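Local coordinates for protein putative triphosphoribosyl-dephospho-coA synthase (Archaeoglobus fulgidus DSM 4304, PDB 3H9P) that is of uncertain function but probably acts as a triphosphoribosyl-dephospho-CoA synthase, a member of the CitG family expected to bind ATP, at residues T90-S95 against Q128-L133; G39-V44 against V98-R103; R34-G39 against L67-D72; E143-R148 against G230-L235; A82-L87 against N132-M137. One frame throughout, in Å; residues are numbered along the deposited sequence.

Contact 1 of 5, residues T90-S95 against Q128-L133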
# COMPACT_ATOMS: atom_id res chain seq x y z
N THR A 90 -8.71 20.94 -4.17
CA THR A 90 -8.97 20.06 -5.31
C THR A 90 -10.29 19.36 -5.05
O THR A 90 -10.86 19.54 -3.99
CB THR A 90 -7.88 18.97 -5.48
OG1 THR A 90 -7.72 18.27 -4.23
CG2 THR A 90 -6.55 19.59 -5.92
N ASP A 91 -10.79 18.59 -6.01
CA ASP A 91 -11.96 17.73 -5.75
C ASP A 91 -11.67 16.28 -6.19
O ASP A 91 -10.51 15.95 -6.52
CB ASP A 91 -13.22 18.32 -6.40
CG ASP A 91 -13.18 18.24 -7.89
OD1 ASP A 91 -12.23 17.64 -8.43
OD2 ASP A 91 -14.09 18.79 -8.54
N PHE A 92 -12.69 15.43 -6.20
CA PHE A 92 -12.50 13.98 -6.42
C PHE A 92 -12.08 13.68 -7.85
O PHE A 92 -11.38 12.71 -8.11
CB PHE A 92 -13.74 13.14 -6.03
CG PHE A 92 -14.90 13.27 -7.00
CD1 PHE A 92 -15.94 14.14 -6.73
CD2 PHE A 92 -14.96 12.52 -8.16
CE1 PHE A 92 -17.03 14.27 -7.62
CE2 PHE A 92 -16.02 12.64 -9.04
CZ PHE A 92 -17.07 13.52 -8.77
N ARG A 93 -12.46 14.56 -8.77
CA ARG A 93 -12.02 14.41 -10.14
C ARG A 93 -10.50 14.52 -10.26
O ARG A 93 -9.90 13.87 -11.11
CB ARG A 93 -12.69 15.42 -11.03
CG ARG A 93 -14.20 15.28 -11.03
CD ARG A 93 -14.76 15.89 -12.27
NE ARG A 93 -16.11 15.39 -12.53
CZ ARG A 93 -16.84 15.73 -13.58
NH1 ARG A 93 -16.34 16.60 -14.48
NH2 ARG A 93 -18.05 15.22 -13.74
N ASP A 94 -9.87 15.31 -9.39
CA ASP A 94 -8.40 15.38 -9.41
C ASP A 94 -7.77 14.06 -8.99
O ASP A 94 -6.78 13.61 -9.56
CB ASP A 94 -7.89 16.49 -8.50
CG ASP A 94 -8.24 17.85 -9.04
OD1 ASP A 94 -7.65 18.19 -10.10
OD2 ASP A 94 -9.13 18.55 -8.43
N SER A 95 -8.36 13.44 -7.98
CA SER A 95 -7.98 12.10 -7.55
C SER A 95 -8.10 11.06 -8.64
O SER A 95 -7.19 10.25 -8.82
CB SER A 95 -8.88 11.70 -6.39
OG SER A 95 -8.42 12.37 -5.25
N GLN A 128 -17.86 8.33 -4.86
CA GLN A 128 -18.94 8.30 -3.86
C GLN A 128 -18.70 9.19 -2.65
O GLN A 128 -19.59 9.94 -2.25
CB GLN A 128 -19.20 6.86 -3.39
CG GLN A 128 -19.65 5.89 -4.47
CD GLN A 128 -21.03 6.18 -5.00
OE1 GLN A 128 -22.03 5.85 -4.36
NE2 GLN A 128 -21.11 6.79 -6.18
N LYS A 129 -17.51 9.09 -2.05
CA LYS A 129 -17.18 9.83 -0.83
C LYS A 129 -16.57 11.19 -1.11
O LYS A 129 -16.15 11.91 -0.17
CB LYS A 129 -16.23 9.02 0.06
CG LYS A 129 -16.87 7.77 0.68
CD LYS A 129 -18.07 8.15 1.50
CE LYS A 129 -18.55 7.03 2.35
NZ LYS A 129 -19.81 7.44 3.02
N LYS A 130 -16.49 11.53 -2.40
CA LYS A 130 -15.94 12.80 -2.85
C LYS A 130 -14.58 13.07 -2.21
O LYS A 130 -14.36 14.06 -1.50
CB LYS A 130 -16.96 13.93 -2.60
CG LYS A 130 -18.25 13.71 -3.38
CD LYS A 130 -19.21 14.88 -3.19
CE LYS A 130 -20.65 14.51 -3.51
NZ LYS A 130 -21.58 15.71 -3.47
N ILE A 131 -13.67 12.14 -2.45
CA ILE A 131 -12.36 12.21 -1.82
C ILE A 131 -11.40 12.94 -2.73
O ILE A 131 -10.97 12.43 -3.78
CB ILE A 131 -11.82 10.82 -1.40
CG1 ILE A 131 -12.87 10.10 -0.53
CG2 ILE A 131 -10.50 10.99 -0.68
CD1 ILE A 131 -12.43 8.74 0.10
N ASN A 132 -11.07 14.16 -2.32
CA ASN A 132 -10.19 14.96 -3.11
C ASN A 132 -8.74 14.46 -3.02
O ASN A 132 -8.42 13.52 -2.29
CB ASN A 132 -10.39 16.44 -2.80
CG ASN A 132 -9.57 16.93 -1.63
OD1 ASN A 132 -8.69 16.26 -1.11
ND2 ASN A 132 -9.84 18.15 -1.23
N LEU A 133 -7.84 15.08 -3.76
CA LEU A 133 -6.52 14.49 -3.89
C LEU A 133 -5.77 14.62 -2.57
O LEU A 133 -4.94 13.79 -2.23
CB LEU A 133 -5.76 15.18 -5.00
CG LEU A 133 -4.32 14.77 -5.27
CD1 LEU A 133 -4.24 13.25 -5.69
CD2 LEU A 133 -3.82 15.71 -6.37
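S95, in the first turn of helix 92-105, and T90, just before its N-cap, bind the turn after helix 118-129, a Schellman motif in which K130 takes positive phi before the chain enters helix 133-138. Side-chain hydrogen bonds form the first group. S95 OG donates to I131 O at 2.9 Å, arriving 25° out of the carbonyl plane. T90 OG1 accepts from L133 N at 3.2 Å; since it also bonds L87 O, this hydroxyl joins the end of helix 76-88 to the start of helix 133-138. N132 ND2 adds a weak bond to T90 O (3.3 Å), while its OD1 serves E135 N. A second group is CA-H...O contacts between backbones, F92 CA to I131 O at 3.4 Å and N132 CA to D91 O at 3.6 Å. A capping box of D91 and D94 holds the first turn of helix 92-105, with D91 N meeting the anti lone pair of D94 OD2 at 2.9 Å. In the dimer, K130 O accepts from K129 NZ of the second subunit. Among the apolar contacts, F92 and K130 cross obliquely, and ring atom F92 CD1 comes 4.1 Å from K130 CG.

Contact 2 of 5, residues G39-V44 against V98-R103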
# COMPACT_ATOMS: atom_id res chain seq x y z
N GLY A 39 -3.45 18.12 -14.95
CA GLY A 39 -2.04 18.44 -15.14
C GLY A 39 -1.12 17.25 -15.05
O GLY A 39 -0.25 17.04 -15.92
N VAL A 40 -1.30 16.45 -13.99
CA VAL A 40 -0.47 15.26 -13.77
C VAL A 40 -0.73 14.32 -14.91
O VAL A 40 0.20 13.85 -15.52
CB VAL A 40 -0.78 14.57 -12.41
CG1 VAL A 40 0.04 13.26 -12.21
CG2 VAL A 40 -0.59 15.54 -11.26
N LEU A 41 -2.00 14.13 -15.25
CA LEU A 41 -2.39 13.22 -16.33
C LEU A 41 -1.85 13.60 -17.72
O LEU A 41 -1.38 12.74 -18.47
CB LEU A 41 -3.91 13.02 -16.34
CG LEU A 41 -4.51 12.14 -17.45
CD1 LEU A 41 -4.11 10.69 -17.28
CD2 LEU A 41 -6.05 12.25 -17.51
N ARG A 42 -1.90 14.89 -18.05
CA ARG A 42 -1.32 15.43 -19.28
C ARG A 42 0.19 15.27 -19.27
O ARG A 42 0.78 14.79 -20.26
CB ARG A 42 -1.72 16.89 -19.45
CG ARG A 42 -2.99 17.04 -20.32
CD ARG A 42 -3.97 18.12 -19.86
NE ARG A 42 -5.24 17.99 -20.57
CZ ARG A 42 -5.56 18.62 -21.71
NH1 ARG A 42 -4.69 19.45 -22.30
NH2 ARG A 42 -6.75 18.42 -22.28
N ALA A 43 0.82 15.64 -18.17
CA ALA A 43 2.27 15.50 -18.06
C ALA A 43 2.65 14.08 -18.36
O ALA A 43 3.59 13.84 -19.11
CB ALA A 43 2.80 15.95 -16.67
N VAL A 44 1.92 13.14 -17.78
CA VAL A 44 2.25 11.73 -17.94
C VAL A 44 2.05 11.27 -19.36
O VAL A 44 2.92 10.61 -19.94
CB VAL A 44 1.45 10.81 -16.95
CG1 VAL A 44 1.63 9.34 -17.30
CG2 VAL A 44 1.87 11.08 -15.53
N VAL A 98 -5.53 11.65 -11.22
CA VAL A 98 -4.25 11.19 -10.74
C VAL A 98 -4.16 9.65 -10.80
O VAL A 98 -3.13 9.12 -11.25
CB VAL A 98 -3.93 11.75 -9.36
CG1 VAL A 98 -2.73 11.05 -8.73
CG2 VAL A 98 -3.64 13.25 -9.48
N LEU A 99 -5.23 8.97 -10.38
CA LEU A 99 -5.32 7.52 -10.44
C LEU A 99 -5.18 6.95 -11.86
O LEU A 99 -4.41 6.01 -12.10
CB LEU A 99 -6.62 7.06 -9.77
CG LEU A 99 -6.84 5.56 -9.55
CD1 LEU A 99 -5.60 4.89 -8.93
CD2 LEU A 99 -8.04 5.34 -8.64
N GLU A 100 -5.90 7.53 -12.82
CA GLU A 100 -5.69 7.20 -14.22
C GLU A 100 -4.25 7.46 -14.70
O GLU A 100 -3.70 6.68 -15.46
CB GLU A 100 -6.68 7.96 -15.09
CG GLU A 100 -6.55 7.62 -16.57
CD GLU A 100 -7.39 8.50 -17.44
OE1 GLU A 100 -8.34 9.13 -16.90
OE2 GLU A 100 -7.12 8.55 -18.67
N ALA A 101 -3.63 8.55 -14.24
CA ALA A 101 -2.23 8.83 -14.61
C ALA A 101 -1.27 7.74 -14.09
O ALA A 101 -0.29 7.36 -14.78
CB ALA A 101 -1.79 10.25 -14.10
N PHE A 102 -1.57 7.26 -12.89
CA PHE A 102 -0.83 6.18 -12.24
C PHE A 102 -0.93 4.90 -13.04
O PHE A 102 0.10 4.26 -13.33
CB PHE A 102 -1.38 5.96 -10.82
CG PHE A 102 -0.75 4.79 -10.09
CD1 PHE A 102 0.45 4.96 -9.38
CD2 PHE A 102 -1.36 3.53 -10.10
CE1 PHE A 102 1.03 3.88 -8.66
CE2 PHE A 102 -0.79 2.44 -9.40
CZ PHE A 102 0.41 2.61 -8.69
N ARG A 103 -2.16 4.52 -13.40
CA ARG A 103 -2.35 3.28 -14.15
C ARG A 103 -1.65 3.35 -15.52
O ARG A 103 -1.12 2.37 -16.00
CB ARG A 103 -3.81 2.93 -14.29
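L41 lies over the backbone and methyl group of A101 and beside the chain of E100. Its CG is anti to the backbone N (chi1 177°), and of the two branches CD1 reaches the A101 backbone, 3.7 Å from A101 N, while CD2 comes 3.9 Å from E100 OE1. E100 is extended beyond CG and passes L41 at a slant, and its carboxylate, at the exposed margin, borders the leucine methyls. The centre of the contact is A101. Its CB points at the partner helix and is met by L41 CA at 3.8 Å, by V40 CG1 at 4.0 Å and by V44 CG2 at 4.0 Å. V44 CG1 turns instead to A101 O, and V40 CG2 meets V98 CG2 at 4.2 Å. This is close, nearly parallel helix packing: the segments run in the same direction at 21°, their axes 8.3 Å apart, and the small alanine side chain lets the two backbones approach where L41 faces A101. Its cohesion is apolar. An alanine in place of L41 would probably open a gap beside A101 and leave the aliphatic part of E100 without its leucine neighbour. In this all-helical fold, helix 58-68 packs alongside both partners, with V65 touching V40, F61 touching V44 and F58 touching A101. Helix 92-105 also meets helix 133-138, through V98 on L133 and L99 on W136, and helix 118-129, through L99 on I126.

Contact 3 of 5, residues R34-G39 against L67-D72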
# COMPACT_ATOMS: atom_id res chain seq x y z
N ARG A 34 -4.12 25.91 -13.55
CA ARG A 34 -3.98 25.57 -12.12
C ARG A 34 -4.75 24.28 -11.79
O ARG A 34 -5.26 24.11 -10.69
CB ARG A 34 -4.50 26.72 -11.22
CG ARG A 34 -4.16 28.11 -11.69
CD ARG A 34 -2.83 28.56 -11.19
NE ARG A 34 -2.52 29.94 -11.57
CZ ARG A 34 -1.63 30.73 -10.96
NH1 ARG A 34 -0.93 30.29 -9.90
NH2 ARG A 34 -1.43 31.97 -11.39
N ILE A 35 -4.81 23.40 -12.76
CA ILE A 35 -5.59 22.19 -12.75
C ILE A 35 -4.69 21.04 -12.28
O ILE A 35 -3.91 20.55 -13.08
CB ILE A 35 -5.87 21.88 -14.24
CG1 ILE A 35 -4.65 22.44 -15.06
CG2 ILE A 35 -7.23 22.45 -14.66
CD1 ILE A 35 -4.07 21.56 -16.19
N ILE A 36 -4.80 20.57 -11.05
CA ILE A 36 -3.79 19.61 -10.58
C ILE A 36 -3.88 18.23 -11.28
O ILE A 36 -2.92 17.81 -11.93
CB ILE A 36 -3.73 19.45 -9.03
CG1 ILE A 36 -3.55 20.80 -8.31
CG2 ILE A 36 -2.63 18.39 -8.60
CD1 ILE A 36 -2.41 21.62 -8.76
N GLY A 37 -5.01 17.55 -11.10
CA GLY A 37 -5.28 16.23 -11.64
C GLY A 37 -5.01 16.12 -13.13
O GLY A 37 -4.19 15.31 -13.58
N GLU A 38 -5.73 16.94 -13.90
CA GLU A 38 -5.55 17.02 -15.34
C GLU A 38 -4.10 17.24 -15.70
O GLU A 38 -3.59 16.64 -16.64
CB GLU A 38 -6.36 18.19 -15.92
CG GLU A 38 -7.70 17.80 -16.45
CD GLU A 38 -7.67 16.44 -17.14
OE1 GLU A 38 -7.02 16.34 -18.22
OE2 GLU A 38 -8.27 15.49 -16.58
N GLY A 39 -3.45 18.12 -14.95
CA GLY A 39 -2.04 18.44 -15.14
C GLY A 39 -1.12 17.25 -15.05
O GLY A 39 -0.25 17.04 -15.92
N LEU A 67 3.30 22.26 -7.33
CA LEU A 67 4.18 23.40 -7.16
C LEU A 67 4.10 24.33 -8.36
O LEU A 67 4.07 25.53 -8.19
CB LEU A 67 5.64 22.99 -6.94
CG LEU A 67 5.87 21.98 -5.80
CD1 LEU A 67 7.28 21.38 -5.90
CD2 LEU A 67 5.52 22.53 -4.44
N ILE A 68 4.03 23.76 -9.57
CA ILE A 68 3.90 24.58 -10.75
C ILE A 68 2.56 25.34 -10.80
O ILE A 68 2.48 26.44 -11.33
CB ILE A 68 4.19 23.78 -12.02
CG1 ILE A 68 5.68 23.32 -11.96
CG2 ILE A 68 3.90 24.68 -13.28
CD1 ILE A 68 6.11 22.21 -12.93
N SER A 69 1.53 24.76 -10.22
CA SER A 69 0.22 25.39 -10.22
C SER A 69 0.25 26.64 -9.38
O SER A 69 -0.60 27.51 -9.54
CB SER A 69 -0.87 24.44 -9.72
OG SER A 69 -0.86 24.39 -8.30
N SER A 70 1.25 26.72 -8.50
CA SER A 70 1.45 27.89 -7.62
C SER A 70 2.76 28.64 -7.94
O SER A 70 3.33 29.30 -7.06
CB SER A 70 1.49 27.43 -6.17
OG SER A 70 0.39 26.59 -5.88
N TRP A 71 3.22 28.54 -9.18
CA TRP A 71 4.48 29.14 -9.66
C TRP A 71 4.72 30.61 -9.32
O TRP A 71 5.87 31.03 -9.25
CB TRP A 71 4.59 29.00 -11.16
CG TRP A 71 3.55 29.73 -11.92
CD1 TRP A 71 2.29 29.28 -12.25
CD2 TRP A 71 3.67 31.05 -12.47
NE1 TRP A 71 1.62 30.25 -12.97
CE2 TRP A 71 2.45 31.34 -13.12
CE3 TRP A 71 4.69 32.01 -12.47
CZ2 TRP A 71 2.22 32.57 -13.75
CZ3 TRP A 71 4.48 33.21 -13.09
CH2 TRP A 71 3.24 33.49 -13.72
N ASP A 72 3.65 31.37 -9.09
CA ASP A 72 3.73 32.80 -8.90
C ASP A 72 3.48 33.23 -7.45
O ASP A 72 3.37 34.41 -7.17
CB ASP A 72 2.72 33.50 -9.84
CG ASP A 72 1.27 33.05 -9.61
OD1 ASP A 72 1.00 32.01 -8.94
OD2 ASP A 72 0.40 33.72 -10.15
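R34 NH1 is held by two acceptors, S69 O and D72 OD1, each at 2.8 Å. D72 OD1 lies in the guanidinium plane, whereas S69 O is tilted out of it. The neighbouring nitrogen NH2 completes an end-on salt bridge to D72 OD2, also at 2.8 Å, so two nitrogens each take one carboxylate oxygen. The two flat groups are turned 43° against each other, and both oxygens are met from above the carboxylate plane. The arginine chain bends at chi2 (-87°), which swings CD round to 3.0 Å from S69 O. Over one face of the guanidinium, offset toward its rim, W71 NE1 sits 3.7 Å above the plane; that indole nitrogen donates to A31 O. With R86 NH2 also close to R34 NH1, D72 probably offsets a local excess of positive charge. Deeper in, the packing is tight: I36 CD1 comes 3.4 Å from S69 CB, and S69 OG, beside it, is bonded to P66 O. All of this happens where two helix ends meet, R34 leaving helix 24-33 with positive phi and a type I turn running from I68 to W71 at the C-terminal end of helix 58-68. Helix 24-33 touches the turn through V30 on S69, helix 76-88 flanks it through R86 on S69 and A83 on S70, and helix 230-246 backs it through F241 on I68.

Contact 4 of 5, residues E143-R148 against G230-L235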
# COMPACT_ATOMS: atom_id res chain seq x y z
N GLU A 143 5.14 5.27 4.79
CA GLU A 143 6.29 5.07 3.91
C GLU A 143 6.18 5.83 2.60
O GLU A 143 7.18 6.00 1.89
CB GLU A 143 6.51 3.59 3.58
CG GLU A 143 5.47 3.00 2.63
CD GLU A 143 4.40 2.20 3.37
OE1 GLU A 143 4.27 2.36 4.63
OE2 GLU A 143 3.70 1.39 2.71
N ASN A 144 4.96 6.22 2.25
CA ASN A 144 4.70 6.93 1.00
C ASN A 144 5.16 8.40 1.08
O ASN A 144 4.43 9.29 1.54
CB ASN A 144 3.20 6.80 0.64
CG ASN A 144 2.89 7.27 -0.76
OD1 ASN A 144 3.61 8.08 -1.34
ND2 ASN A 144 1.77 6.81 -1.31
N LEU A 145 6.38 8.64 0.63
CA LEU A 145 7.02 9.97 0.71
C LEU A 145 6.34 11.06 -0.11
O LEU A 145 6.23 12.21 0.33
CB LEU A 145 8.52 9.85 0.36
CG LEU A 145 9.42 8.87 1.15
CD1 LEU A 145 10.83 8.87 0.56
CD2 LEU A 145 9.51 9.17 2.65
N ILE A 146 5.82 10.73 -1.28
CA ILE A 146 5.22 11.77 -2.14
C ILE A 146 3.90 12.23 -1.53
O ILE A 146 3.60 13.44 -1.53
CB ILE A 146 5.09 11.30 -3.62
CG1 ILE A 146 6.46 11.29 -4.28
CG2 ILE A 146 4.07 12.13 -4.46
CD1 ILE A 146 6.57 10.27 -5.45
N ALA A 147 3.14 11.26 -1.00
CA ALA A 147 1.82 11.51 -0.35
C ALA A 147 1.95 12.49 0.81
O ALA A 147 1.19 13.45 0.97
CB ALA A 147 1.24 10.18 0.16
N ARG A 148 2.95 12.20 1.62
CA ARG A 148 3.38 12.98 2.77
C ARG A 148 3.85 14.42 2.41
O ARG A 148 3.53 15.35 3.14
CB ARG A 148 4.47 12.15 3.42
CG ARG A 148 5.46 12.81 4.34
CD ARG A 148 5.89 11.70 5.21
NE ARG A 148 7.31 11.61 5.42
CZ ARG A 148 7.92 10.49 5.75
NH1 ARG A 148 7.23 9.36 5.84
NH2 ARG A 148 9.23 10.50 5.96
N GLY A 230 13.42 5.43 -7.54
CA GLY A 230 12.71 6.48 -8.28
C GLY A 230 12.21 7.66 -7.48
O GLY A 230 12.23 8.79 -7.95
N THR A 231 11.77 7.42 -6.25
CA THR A 231 11.15 8.45 -5.44
C THR A 231 12.20 9.45 -4.99
O THR A 231 11.91 10.64 -4.85
CB THR A 231 10.49 7.85 -4.20
OG1 THR A 231 9.74 6.69 -4.59
CG2 THR A 231 9.58 8.85 -3.50
N ILE A 232 13.42 8.96 -4.76
CA ILE A 232 14.50 9.80 -4.33
C ILE A 232 14.86 10.80 -5.43
O ILE A 232 14.99 12.01 -5.18
CB ILE A 232 15.72 8.96 -3.86
CG1 ILE A 232 15.30 7.97 -2.78
CG2 ILE A 232 16.87 9.87 -3.40
CD1 ILE A 232 14.60 8.64 -1.53
N ALA A 233 14.98 10.30 -6.65
CA ALA A 233 15.15 11.15 -7.81
C ALA A 233 13.95 12.10 -8.00
O ALA A 233 14.13 13.29 -8.30
CB ALA A 233 15.39 10.30 -9.06
N ASP A 234 12.74 11.59 -7.81
CA ASP A 234 11.54 12.44 -7.81
C ASP A 234 11.72 13.63 -6.86
O ASP A 234 11.53 14.78 -7.27
CB ASP A 234 10.25 11.65 -7.45
CG ASP A 234 9.85 10.63 -8.55
OD1 ASP A 234 10.31 10.80 -9.70
OD2 ASP A 234 9.08 9.67 -8.31
N LEU A 235 12.14 13.35 -5.61
CA LEU A 235 12.28 14.39 -4.59
C LEU A 235 13.45 15.31 -4.88
O LEU A 235 13.47 16.48 -4.46
CB LEU A 235 12.44 13.75 -3.21
CG LEU A 235 11.16 13.11 -2.65
CD1 LEU A 235 11.46 12.01 -1.63
CD2 LEU A 235 10.23 14.15 -2.03
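L145 meets T231 and L235, and I146 meets T231, through aliphatic carbons, mostly methyls. The tightly packed part is the buried cluster of L145, T231 and L235, where L145 CD1 touches L235 CD1 at 3.9 Å, their side chains crossing at about a right angle. Beside them T231 CG2, anti to its backbone N, fits between both partners, 4.1 Å from L145 CB and 3.9 Å from I146 CD1. The same torsion leaves T231 OG1 beside the backbone N, where it bonds D187 OD1. L145 CD1 meets I232 CD1 more loosely, at 4.3 Å. I146, by contrast, is partly exposed, and I146 CD1 lies 3.9 Å from D234 OD2, an apolar tip against a carboxylate oxygen. Two helix beginnings meet here in the all-helical core. N144 is the N-cap of helix 145-151, its OD1 accepting from A147 N at 3.2 Å, while 230-235 is the first part of helix 230-246. The backbones stay well separated, with 7.6 Å between I146 CA and T231 CA, and the contact is made by side chains. Other helices close the sides, L62 and L63 on I146, L181 on L235 and P188 on L145. L145 CD2, the branch away from L235, lies 3.5 Å above the guanidinium plane of R148, toward its rim.

Contact 5 of 5, residues A82-L87 against N132-M137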
# COMPACT_ATOMS: atom_id res chain seq x y z
N ALA A 82 1.20 27.54 -0.92
CA ALA A 82 0.11 27.79 -1.86
C ALA A 82 -0.27 26.51 -2.56
O ALA A 82 -1.44 26.29 -2.86
CB ALA A 82 0.54 28.86 -2.88
N ALA A 83 0.73 25.67 -2.83
CA ALA A 83 0.50 24.34 -3.46
C ALA A 83 -0.30 23.43 -2.50
O ALA A 83 -1.25 22.78 -2.89
CB ALA A 83 1.83 23.68 -3.87
N ARG A 84 0.07 23.43 -1.23
CA ARG A 84 -0.72 22.68 -0.24
C ARG A 84 -2.16 23.21 -0.20
O ARG A 84 -3.11 22.42 -0.16
CB ARG A 84 -0.10 22.80 1.14
CG ARG A 84 -0.91 22.17 2.22
CD ARG A 84 -0.18 22.32 3.50
NE ARG A 84 -0.33 21.18 4.37
CZ ARG A 84 0.07 21.18 5.65
NH1 ARG A 84 0.62 22.27 6.20
NH2 ARG A 84 -0.10 20.09 6.40
N ASN A 85 -2.32 24.53 -0.20
CA ASN A 85 -3.63 25.16 -0.22
C ASN A 85 -4.44 24.80 -1.48
O ASN A 85 -5.61 24.43 -1.40
CB ASN A 85 -3.49 26.67 -0.05
CG ASN A 85 -3.08 27.06 1.39
OD1 ASN A 85 -3.35 26.33 2.35
ND2 ASN A 85 -2.45 28.23 1.53
N ARG A 86 -3.82 24.88 -2.65
CA ARG A 86 -4.48 24.41 -3.85
C ARG A 86 -4.83 22.92 -3.78
O ARG A 86 -5.86 22.51 -4.28
CB ARG A 86 -3.67 24.74 -5.11
CG ARG A 86 -3.77 26.18 -5.51
CD ARG A 86 -3.14 26.48 -6.91
NE ARG A 86 -3.52 27.84 -7.30
CZ ARG A 86 -2.82 28.93 -6.97
NH1 ARG A 86 -1.67 28.83 -6.29
NH2 ARG A 86 -3.28 30.12 -7.32
N LEU A 87 -3.97 22.12 -3.16
CA LEU A 87 -4.24 20.67 -3.03
C LEU A 87 -5.49 20.38 -2.20
O LEU A 87 -6.29 19.49 -2.53
CB LEU A 87 -3.02 19.95 -2.43
CG LEU A 87 -1.89 19.69 -3.43
CD1 LEU A 87 -0.56 19.44 -2.69
CD2 LEU A 87 -2.22 18.54 -4.38
N ASN A 132 -11.07 14.16 -2.32
CA ASN A 132 -10.19 14.96 -3.11
C ASN A 132 -8.74 14.46 -3.02
O ASN A 132 -8.42 13.52 -2.29
CB ASN A 132 -10.39 16.44 -2.80
CG ASN A 132 -9.57 16.93 -1.63
OD1 ASN A 132 -8.69 16.26 -1.11
ND2 ASN A 132 -9.84 18.15 -1.23
N LEU A 133 -7.84 15.08 -3.76
CA LEU A 133 -6.52 14.49 -3.89
C LEU A 133 -5.77 14.62 -2.57
O LEU A 133 -4.94 13.79 -2.23
CB LEU A 133 -5.76 15.18 -5.00
CG LEU A 133 -4.32 14.77 -5.27
CD1 LEU A 133 -4.24 13.25 -5.69
CD2 LEU A 133 -3.82 15.71 -6.37
N TYR A 134 -6.10 15.67 -1.83
CA TYR A 134 -5.46 15.95 -0.55
C TYR A 134 -5.88 14.88 0.44
O TYR A 134 -5.02 14.26 1.08
CB TYR A 134 -5.85 17.33 -0.07
CG TYR A 134 -5.22 17.71 1.24
CD1 TYR A 134 -3.88 18.08 1.29
CD2 TYR A 134 -5.98 17.74 2.42
CE1 TYR A 134 -3.29 18.47 2.47
CE2 TYR A 134 -5.38 18.12 3.65
CZ TYR A 134 -4.03 18.49 3.64
OH TYR A 134 -3.38 18.86 4.77
N GLU A 135 -7.19 14.69 0.55
CA GLU A 135 -7.78 13.72 1.49
C GLU A 135 -7.31 12.31 1.18
O GLU A 135 -6.98 11.55 2.07
CB GLU A 135 -9.31 13.81 1.49
CG GLU A 135 -9.80 15.22 1.81
CD GLU A 135 -11.25 15.51 1.41
OE1 GLU A 135 -11.74 15.06 0.35
OE2 GLU A 135 -11.91 16.24 2.18
N TRP A 136 -7.29 11.97 -0.09
CA TRP A 136 -6.78 10.69 -0.52
C TRP A 136 -5.38 10.49 0.03
O TRP A 136 -5.11 9.51 0.73
CB TRP A 136 -6.77 10.62 -2.05
CG TRP A 136 -6.63 9.23 -2.57
CD1 TRP A 136 -6.90 8.07 -1.91
CD2 TRP A 136 -6.25 8.85 -3.90
NE1 TRP A 136 -6.68 6.99 -2.73
CE2 TRP A 136 -6.29 7.44 -3.96
CE3 TRP A 136 -5.87 9.57 -5.05
CZ2 TRP A 136 -5.96 6.71 -5.12
CZ3 TRP A 136 -5.52 8.85 -6.22
CH2 TRP A 136 -5.57 7.43 -6.24
N MSE A 137 -4.50 11.46 -0.26
CA MSE A 137 -3.11 11.43 0.19
C MSE A 137 -3.00 11.34 1.72
O MSE A 137 -2.07 10.70 2.22
CB MSE A 137 -2.30 12.64 -0.33
CG MSE A 137 -2.01 12.65 -1.83
SE MSE A 137 -1.18 11.02 -2.58
CE MSE A 137 -2.81 10.04 -3.03
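Y134 of helix 133-138 packs against L87 and R84 of helix 76-88, two helices whose segments cross at 97° with axes 10.2 Å apart; a capping box of N132 and E135 opens the first. Followed outward, Y134 CB is closest, 3.3 Å from L87 O. CG stands anti to the backbone N. Beyond it, CD1 comes 4.3 Å from L87 CB, approached obliquely. At the tip, OH lies 3.9 Å from both R84 NE and R84 NH2, too far to bond. The hydroxyl and R84 NH2 instead share an acceptor, V151 O at the end of helix 145-151, consistent with the two tips lying near each other, their flat groups 61° apart. On the buried side L87 CD2 touches L133 CD2 at 3.8 Å, and L150 packs against L87 from helix 145-151. In the capping box N132 N donates to E135 OE1, an oxygen also held in a salt bridge by K129 of the second subunit. An alanine in place of N132 would probably leave E135 N without its side-chain acceptor and T90 O without its weak amide donor, disturbing the first turn of helix 133-138. That capping bond is short and straight, E135 N to N132 OD1 at 2.7 Å with an angle of 173° at the hydrogen.

Overall arrangement
From the N terminus, contact 3 closes first, bringing the turn at the end of helix 58-68 back to the junction before helix 36-46. Contact 2 starts on the same G39 and crosses it, running on to helix 92-105. Contacts 5 and 1 open in turn, from helix 76-88 and the start of helix 92-105, and finish together on 128-137, sharing N132 and L133; contact 2 crosses both. These four touch through L133 against V98 and I36, D94 OD1 to G37 N, and S70 with R86. Contact 4 comes last and spans the longest loop, tying helix 145-151 to helix 230-246; it touches contact 5 through A147 and M137.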